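Local coordinates for botulinum neurotoxin type C1 (Clostridium botulinum, PDB 3R4S), which probably enters nerve cells by binding gangliosides through its heavy-chain receptor-binding region, delivering a light-chain protease, at residues I131-D136 with K146-T151; L246-E251 with D306-D311. All blocks are in the same frame, centred on the assembly; numbering follows the deposited sequence.

Contact 1. Residues I131-D136 with K146-T151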
loop_
_atom_site.group_PDB
_atom_site.type_symbol
_atom_site.label_atom_id
_atom_site.label_comp_id
_atom_site.label_asym_id
_atom_site.label_seq_id
_atom_site.Cartn_x
_atom_site.Cartn_y
_atom_site.Cartn_z
ATOM N N ILE A 131 -4.991 20.745 7.368
ATOM C CA ILE A 131 -4.998 19.503 8.129
ATOM C C ILE A 131 -4.068 18.530 7.428
ATOM O O ILE A 131 -3.737 18.720 6.257
ATOM C CB ILE A 131 -6.384 18.865 8.177
ATOM C CG1 ILE A 131 -6.936 18.684 6.747
ATOM C CG2 ILE A 131 -7.326 19.710 9.008
ATOM C CD1 ILE A 131 -8.365 18.157 6.730
ATOM N N ASN A 132 -3.659 17.472 8.118
ATOM C CA ASN A 132 -2.670 16.589 7.520
ATOM C C ASN A 132 -2.723 15.139 7.967
ATOM O O ASN A 132 -3.300 14.792 8.997
ATOM C CB ASN A 132 -1.269 17.139 7.749
ATOM C CG ASN A 132 -0.862 17.077 9.204
ATOM O OD1 ASN A 132 -0.839 18.095 9.898
ATOM N ND2 ASN A 132 -0.552 15.879 9.680
ATOM N N PHE A 133 -2.128 14.294 7.142
ATOM C CA PHE A 133 -1.844 12.919 7.483
ATOM C C PHE A 133 -0.336 12.882 7.639
ATOM O O PHE A 133 0.382 13.462 6.821
ATOM C CB PHE A 133 -2.287 11.996 6.336
ATOM C CG PHE A 133 -1.583 10.666 6.305
ATOM C CD1 PHE A 133 -1.487 9.886 7.449
ATOM C CD2 PHE A 133 -1.023 10.191 5.122
ATOM C CE1 PHE A 133 -0.839 8.653 7.426
ATOM C CE2 PHE A 133 -0.373 8.961 5.083
ATOM C CZ PHE A 133 -0.282 8.186 6.239
ATOM N N SER A 134 0.154 12.239 8.694
ATOM C CA SER A 134 1.597 12.009 8.814
ATOM C C SER A 134 1.836 10.519 8.987
ATOM O O SER A 134 1.179 9.866 9.790
ATOM C CB SER A 134 2.216 12.798 9.976
ATOM O OG SER A 134 1.588 12.469 11.204
ATOM N N TYR A 135 2.759 9.971 8.209
ATOM C CA TYR A 135 3.000 8.540 8.293
ATOM C C TYR A 135 3.989 8.229 9.430
ATOM O O TYR A 135 4.699 9.126 9.898
ATOM C CB TYR A 135 3.421 7.961 6.935
ATOM C CG TYR A 135 4.829 8.278 6.449
ATOM C CD1 TYR A 135 5.935 7.678 7.036
ATOM C CD2 TYR A 135 5.044 9.124 5.356
ATOM C CE1 TYR A 135 7.215 7.929 6.580
ATOM C CE2 TYR A 135 6.334 9.385 4.888
ATOM C CZ TYR A 135 7.415 8.776 5.512
ATOM O OH TYR A 135 8.701 9.008 5.071
ATOM N N ASP A 136 3.994 6.979 9.893
ATOM C CA ASP A 136 4.851 6.555 11.005
ATOM C C ASP A 136 6.265 6.317 10.503
ATOM O O ASP A 136 6.530 5.309 9.855
ATOM C CB ASP A 136 4.310 5.266 11.629
ATOM C CG ASP A 136 5.127 4.800 12.842
ATOM O OD1 ASP A 136 6.317 5.158 12.962
ATOM O OD2 ASP A 136 4.568 4.068 13.683
ATOM N N LYS A 146 3.728 3.295 -0.562
ATOM C CA LYS A 146 2.584 2.448 -0.864
ATOM C C LYS A 146 1.332 3.221 -1.268
ATOM O O LYS A 146 1.146 4.381 -0.904
ATOM C CB LYS A 146 2.279 1.546 0.328
ATOM C CG LYS A 146 1.793 2.277 1.552
ATOM C CD LYS A 146 1.869 1.355 2.788
ATOM C CE LYS A 146 3.318 1.076 3.195
ATOM N NZ LYS A 146 3.424 0.248 4.449
ATOM N N TRP A 147 0.481 2.565 -2.045
ATOM C CA TRP A 147 -0.816 3.133 -2.379
ATOM C C TRP A 147 -1.587 3.412 -1.097
ATOM O O TRP A 147 -1.601 2.579 -0.183
ATOM C CB TRP A 147 -1.619 2.149 -3.225
ATOM C CG TRP A 147 -1.290 2.170 -4.684
ATOM C CD1 TRP A 147 -0.593 1.223 -5.390
ATOM C CD2 TRP A 147 -1.671 3.180 -5.629
ATOM N NE1 TRP A 147 -0.510 1.589 -6.721
ATOM C CE2 TRP A 147 -1.173 2.781 -6.896
ATOM C CE3 TRP A 147 -2.386 4.383 -5.529
ATOM C CZ2 TRP A 147 -1.371 3.545 -8.056
ATOM C CZ3 TRP A 147 -2.585 5.148 -6.690
ATOM C CH2 TRP A 147 -2.072 4.726 -7.932
ATOM N N PHE A 148 -2.217 4.580 -1.021
ATOM C CA PHE A 148 -3.207 4.826 0.016
ATOM C C PHE A 148 -4.379 5.642 -0.533
ATOM O O PHE A 148 -4.264 6.305 -1.561
ATOM C CB PHE A 148 -2.596 5.471 1.273
ATOM C CG PHE A 148 -1.892 6.801 1.035
ATOM C CD1 PHE A 148 -2.482 7.996 1.425
ATOM C CD2 PHE A 148 -0.616 6.845 0.479
ATOM C CE1 PHE A 148 -1.822 9.229 1.245
ATOM C CE2 PHE A 148 0.051 8.061 0.291
ATOM C CZ PHE A 148 -0.553 9.259 0.685
ATOM N N PHE A 149 -5.512 5.549 0.147
ATOM C CA PHE A 149 -6.740 6.188 -0.295
ATOM C C PHE A 149 -7.030 7.403 0.578
ATOM O O PHE A 149 -7.266 7.283 1.778
ATOM C CB PHE A 149 -7.907 5.202 -0.204
ATOM C CG PHE A 149 -9.195 5.746 -0.742
ATOM C CD1 PHE A 149 -9.287 6.153 -2.071
ATOM C CD2 PHE A 149 -10.315 5.861 0.068
ATOM C CE1 PHE A 149 -10.488 6.658 -2.588
ATOM C CE2 PHE A 149 -11.519 6.371 -0.441
ATOM C CZ PHE A 149 -11.604 6.764 -1.770
ATOM N N VAL A 150 -6.988 8.575 -0.029
ATOM C CA VAL A 150 -7.246 9.816 0.682
ATOM C C VAL A 150 -8.709 10.210 0.550
ATOM O O VAL A 150 -9.331 10.052 -0.510
ATOM C CB VAL A 150 -6.384 10.943 0.124
ATOM C CG1 VAL A 150 -6.857 12.301 0.656
ATOM C CG2 VAL A 150 -4.890 10.697 0.467
ATOM N N THR A 151 -9.278 10.705 1.635
ATOM C CA THR A 151 -10.564 11.373 1.525
ATOM C C THR A 151 -10.554 12.582 2.433
ATOM O O THR A 151 -10.316 12.468 3.638
ATOM C CB THR A 151 -11.730 10.453 1.888
ATOM O OG1 THR A 151 -11.542 9.183 1.251
ATOM C CG2 THR A 151 -13.054 11.075 1.439
#

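Contact 2. Residues L246-E251 with D306-D311. With SIA (N-acetyl-alpha-neuraminic acid), chain D.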
loop_
_atom_site.group_PDB
_atom_site.type_symbol
_atom_site.label_atom_id
_atom_site.label_comp_id
_atom_site.label_asym_id
_atom_site.label_seq_id
_atom_site.Cartn_x
_atom_site.Cartn_y
_atom_site.Cartn_z
ATOM N N LEU A 246 -0.310 -8.619 -5.994
ATOM C CA LEU A 246 0.679 -9.679 -5.808
ATOM C C LEU A 246 0.664 -10.667 -6.991
ATOM O O LEU A 246 -0.405 -11.060 -7.468
ATOM C CB LEU A 246 0.431 -10.416 -4.491
ATOM C CG LEU A 246 1.592 -11.305 -4.033
ATOM C CD1 LEU A 246 2.810 -10.432 -3.672
ATOM C CD2 LEU A 246 1.159 -12.173 -2.840
ATOM N N ARG A 247 1.851 -11.066 -7.448
ATOM C CA ARG A 247 1.995 -11.886 -8.652
ATOM C C ARG A 247 2.727 -13.202 -8.401
ATOM O O ARG A 247 3.665 -13.256 -7.596
ATOM C CB ARG A 247 2.780 -11.111 -9.714
ATOM C CG ARG A 247 2.080 -9.852 -10.202
ATOM C CD ARG A 247 0.948 -10.212 -11.146
ATOM N NE ARG A 247 0.348 -9.021 -11.743
ATOM C CZ ARG A 247 -0.463 -9.043 -12.797
ATOM N NH1 ARG A 247 -0.768 -10.198 -13.383
ATOM N NH2 ARG A 247 -0.968 -7.911 -13.270
ATOM N N TYR A 248 2.299 -14.250 -9.102
ATOM C CA TYR A 248 3.055 -15.499 -9.188
ATOM C C TYR A 248 4.245 -15.305 -10.119
ATOM O O TYR A 248 4.232 -14.411 -10.965
ATOM C CB TYR A 248 2.177 -16.631 -9.738
ATOM C CG TYR A 248 1.061 -17.052 -8.811
ATOM C CD1 TYR A 248 1.329 -17.796 -7.665
ATOM C CD2 TYR A 248 -0.255 -16.703 -9.078
ATOM C CE1 TYR A 248 0.319 -18.185 -6.811
ATOM C CE2 TYR A 248 -1.286 -17.085 -8.223
ATOM C CZ TYR A 248 -0.993 -17.828 -7.090
ATOM O OH TYR A 248 -2.004 -18.214 -6.229
ATOM N N ASN A 249 5.268 -16.140 -9.955
ATOM C CA ASN A 249 6.420 -16.147 -10.853
ATOM C C ASN A 249 7.204 -14.845 -10.845
ATOM O O ASN A 249 7.773 -14.443 -11.861
ATOM C CB ASN A 249 5.997 -16.463 -12.288
ATOM C CG ASN A 249 5.169 -17.723 -12.387
ATOM O OD1 ASN A 249 5.306 -18.646 -11.580
ATOM N ND2 ASN A 249 4.294 -17.766 -13.379
ATOM N N LYS A 250 7.240 -14.184 -9.700
ATOM C CA LYS A 250 7.924 -12.908 -9.605
ATOM C C LYS A 250 8.673 -12.859 -8.288
ATOM O O LYS A 250 8.150 -13.268 -7.252
ATOM C CB LYS A 250 6.915 -11.760 -9.728
ATOM C CG LYS A 250 7.455 -10.373 -9.397
ATOM C CD LYS A 250 6.377 -9.300 -9.597
ATOM C CE LYS A 250 6.872 -7.904 -9.195
ATOM N NZ LYS A 250 7.974 -7.412 -10.076
ATOM N N GLU A 251 9.908 -12.379 -8.339
ATOM C CA GLU A 251 10.770 -12.318 -7.168
ATOM C C GLU A 251 10.285 -11.321 -6.134
ATOM O O GLU A 251 10.019 -10.168 -6.465
ATOM C CB GLU A 251 12.191 -11.924 -7.582
ATOM C CG GLU A 251 12.932 -12.977 -8.380
ATOM C CD GLU A 251 14.401 -12.621 -8.564
ATOM O OE1 GLU A 251 14.713 -11.447 -8.881
ATOM O OE2 GLU A 251 15.244 -13.518 -8.382
ATOM N N ASP A 306 -6.154 -19.129 -2.809
ATOM C CA ASP A 306 -5.260 -19.819 -3.743
ATOM C C ASP A 306 -4.365 -20.800 -2.986
ATOM O O ASP A 306 -3.967 -20.529 -1.853
ATOM C CB ASP A 306 -4.402 -18.820 -4.533
ATOM C CG ASP A 306 -5.163 -18.173 -5.682
ATOM O OD1 ASP A 306 -6.378 -18.446 -5.810
ATOM O OD2 ASP A 306 -4.554 -17.389 -6.454
ATOM N N ILE A 307 -4.093 -21.950 -3.603
ATOM C CA ILE A 307 -3.171 -22.947 -3.067
ATOM C C ILE A 307 -1.863 -22.756 -3.817
ATOM O O ILE A 307 -1.862 -22.598 -5.039
ATOM C CB ILE A 307 -3.661 -24.385 -3.330
ATOM C CG1 ILE A 307 -5.116 -24.558 -2.890
ATOM C CG2 ILE A 307 -2.733 -25.413 -2.650
ATOM C CD1 ILE A 307 -5.357 -24.233 -1.453
ATOM N N LEU A 308 -0.748 -22.771 -3.099
ATOM C CA LEU A 308 0.506 -22.373 -3.714
ATOM C C LEU A 308 1.699 -22.923 -2.943
ATOM O O LEU A 308 1.534 -23.583 -1.911
ATOM C CB LEU A 308 0.557 -20.835 -3.833
ATOM C CG LEU A 308 0.269 -20.032 -2.556
ATOM C CD1 LEU A 308 1.457 -20.095 -1.607
ATOM C CD2 LEU A 308 -0.080 -18.570 -2.844
ATOM N N TYR A 309 2.901 -22.677 -3.456
ATOM C CA TYR A 309 4.120 -23.016 -2.728
ATOM C C TYR A 309 5.163 -21.960 -3.049
ATOM O O TYR A 309 4.927 -21.096 -3.893
ATOM C CB TYR A 309 4.619 -24.428 -3.085
ATOM C CG TYR A 309 5.039 -24.594 -4.534
ATOM C CD1 TYR A 309 6.359 -24.398 -4.924
ATOM C CD2 TYR A 309 4.114 -24.953 -5.509
ATOM C CE1 TYR A 309 6.752 -24.564 -6.254
ATOM C CE2 TYR A 309 4.490 -25.118 -6.840
ATOM C CZ TYR A 309 5.810 -24.921 -7.209
ATOM O OH TYR A 309 6.185 -25.072 -8.536
ATOM N N PHE A 310 6.305 -22.010 -2.373
ATOM C CA PHE A 310 7.331 -20.982 -2.539
ATOM C C PHE A 310 8.676 -21.575 -2.974
ATOM O O PHE A 310 9.128 -22.567 -2.404
ATOM C CB PHE A 310 7.527 -20.225 -1.218
ATOM C CG PHE A 310 6.272 -19.559 -0.694
ATOM C CD1 PHE A 310 5.902 -18.292 -1.131
ATOM C CD2 PHE A 310 5.476 -20.194 0.256
ATOM C CE1 PHE A 310 4.742 -17.673 -0.643
ATOM C CE2 PHE A 310 4.327 -19.583 0.759
ATOM C CZ PHE A 310 3.956 -18.321 0.300
ATOM N N ASP A 311 9.316 -20.943 -3.958
ATOM C CA ASP A 311 10.680 -21.281 -4.373
ATOM C C ASP A 311 11.669 -20.259 -3.857
ATOM O O ASP A 311 11.367 -19.063 -3.794
ATOM C CB ASP A 311 10.794 -21.298 -5.893
ATOM C CG ASP A 311 10.055 -22.448 -6.513
ATOM O OD1 ASP A 311 9.796 -23.440 -5.793
ATOM O OD2 ASP A 311 9.731 -22.355 -7.714
HETATM C C1 SIA D . 9.172 -24.548 -10.212
HETATM C C2 SIA D . 8.604 -25.646 -11.085
HETATM C C3 SIA D . 9.512 -25.941 -12.281
HETATM C C4 SIA D . 10.740 -26.763 -11.929
HETATM C C5 SIA D . 10.351 -27.958 -11.079
HETATM C C6 SIA D . 9.587 -27.464 -9.856
HETATM C C7 SIA D . 9.200 -28.578 -8.888
HETATM C C8 SIA D . 8.416 -28.004 -7.709
HETATM C C9 SIA D . 8.258 -29.043 -6.604
HETATM C C10 SIA D . 11.952 -29.752 -10.813
HETATM C C11 SIA D . 13.276 -30.197 -10.248
HETATM N N5 SIA D . 11.610 -28.482 -10.579
HETATM O O1A SIA D . 8.789 -24.492 -9.014
HETATM O O1B SIA D . 9.986 -23.730 -10.704
HETATM O O2 SIA D . 7.329 -25.200 -11.560
HETATM O O4 SIA D . 11.361 -27.231 -13.129
HETATM O O6 SIA D . 8.391 -26.805 -10.278
HETATM O O7 SIA D . 8.372 -29.532 -9.569
HETATM O O8 SIA D . 9.078 -26.832 -7.195
HETATM O O9 SIA D . 9.528 -29.184 -5.961
HETATM O O10 SIA D . 11.228 -30.507 -11.445
#

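Contact 1. Residues I131-D136 with K146-T151
Phe133 and Phe148 meet across the inside of a beta sandwich, and their two rings make the whole of this small contact, with 69 Å² buried in all. The touching point is the CE1 corner of Phe148, which lies 4.1 Å from both CD2 and CE2 of Phe133. Phe133 in turn holds CE2 over one face of the Phe148 ring, offset toward its rim. With ring planes at 59° and centroids 5.6 Å apart, the rings pack obliquely. Phe148 carries CG between its backbone N and carbonyl carbon (chi1 58°), which swings the ring in from its strand toward Phe133. The backbones stay apart, the CA atoms of Phe133 and Val150 being 9.2 Å from each other, so the aromatic side chains must span the gap between the sheets.

The two strands belong to different sheets of the jelly-roll, concanavalin-like half of the fragment. Strand 127-134 pairs with 116-124, while strand 148-155 pairs with 77-87 and 159-164. Ile164 thickens the packed side, touching both Phe133 and Val150, and Ile84 lies against Phe148. Phenylalanine suits these places, being wide and having no polar group to satisfy in the core.

The outer side of strand 127-134 is looser and more polar. Asn132 and Ser134 are partly exposed there and rest on Phe116, and beyond the strand end exposed Asp136 holds the hydroxyl of Ser138 through OD1. At the start of the other segment, Lys146 sends NZ to the carbonyl of Tyr365, a residue of the C-terminal receptor-binding half.

Contact 2. Residues L246-E251 with D306-D311
The irregular segment 246-251 runs beside strand 307-314 with the CA atoms of Tyr248 and Leu308 9.1 Å apart, too far for backbone pairing, so side chains bridge the gap. Tyr248 alone makes the contact from the loop. Its CG stands beside the backbone N (chi1 -68°), and the long ring carries the hydroxyl to Asp306, where OH donates a 2.7 Å hydrogen bond to OD2. The hydroxyl meets that oxygen on its anti side, 24° out of the carboxylate plane. Since OD2 also accepts the backbone N-H of Arg303, two donors grip this oxygen of the buried carboxylate, probably favouring its charged form. Aspartate thus supplies one acceptor for both. The same ring lays its edge on Leu308, CE1 being 4.0 Å from CB, and leucine offers it an apolar surface. Tyrosine fits because it combines an apolar edge with a polar end.

This is the beta-trefoil half of the fragment, and strand 307-314 offers residues both to the loop and to a sugar pocket. Leu308 points to the loop, whereas the CB of Tyr309 leaves the strand away from it, and the Tyr309 hydroxyl lies in the pocket of N-acetyl-alpha-neuraminic acid. There Tyr309 OH donates to the sugar carboxylate oxygen O1A at 2.7 Å, with O1A near the plane of the phenol ring. Asp311 OD2 comes equally close to O1A, 2.7 Å, which suggests that one of the two acids holds a proton. Asn320, Gln346 and Thr347 add hydrogen bonds to the sugar. Asn249 OD1 accepts a hydrogen bond from NZ of Lys291, itself a pocket residue.

Along the chain, both segments of contact 1 precede those of contact 2, and they share no strand or sheet: the first joins the two sheets of the N-terminal lectin-like half, the second ties a loop to the sheet of the C-terminal trefoil half. Their centres are 29 Å apart and their nearest atoms about 10 Å. The space is partly bridged by Trp147, which shares a backbone hydrogen bond with Trp242 and bonds through NE1 to Asn244, just ahead of 246-251. Only contact 2 includes residues of a sialic acid pocket; contact 1 is core packing in the neighbouring half, in keeping with ganglioside binding by the trefoil half.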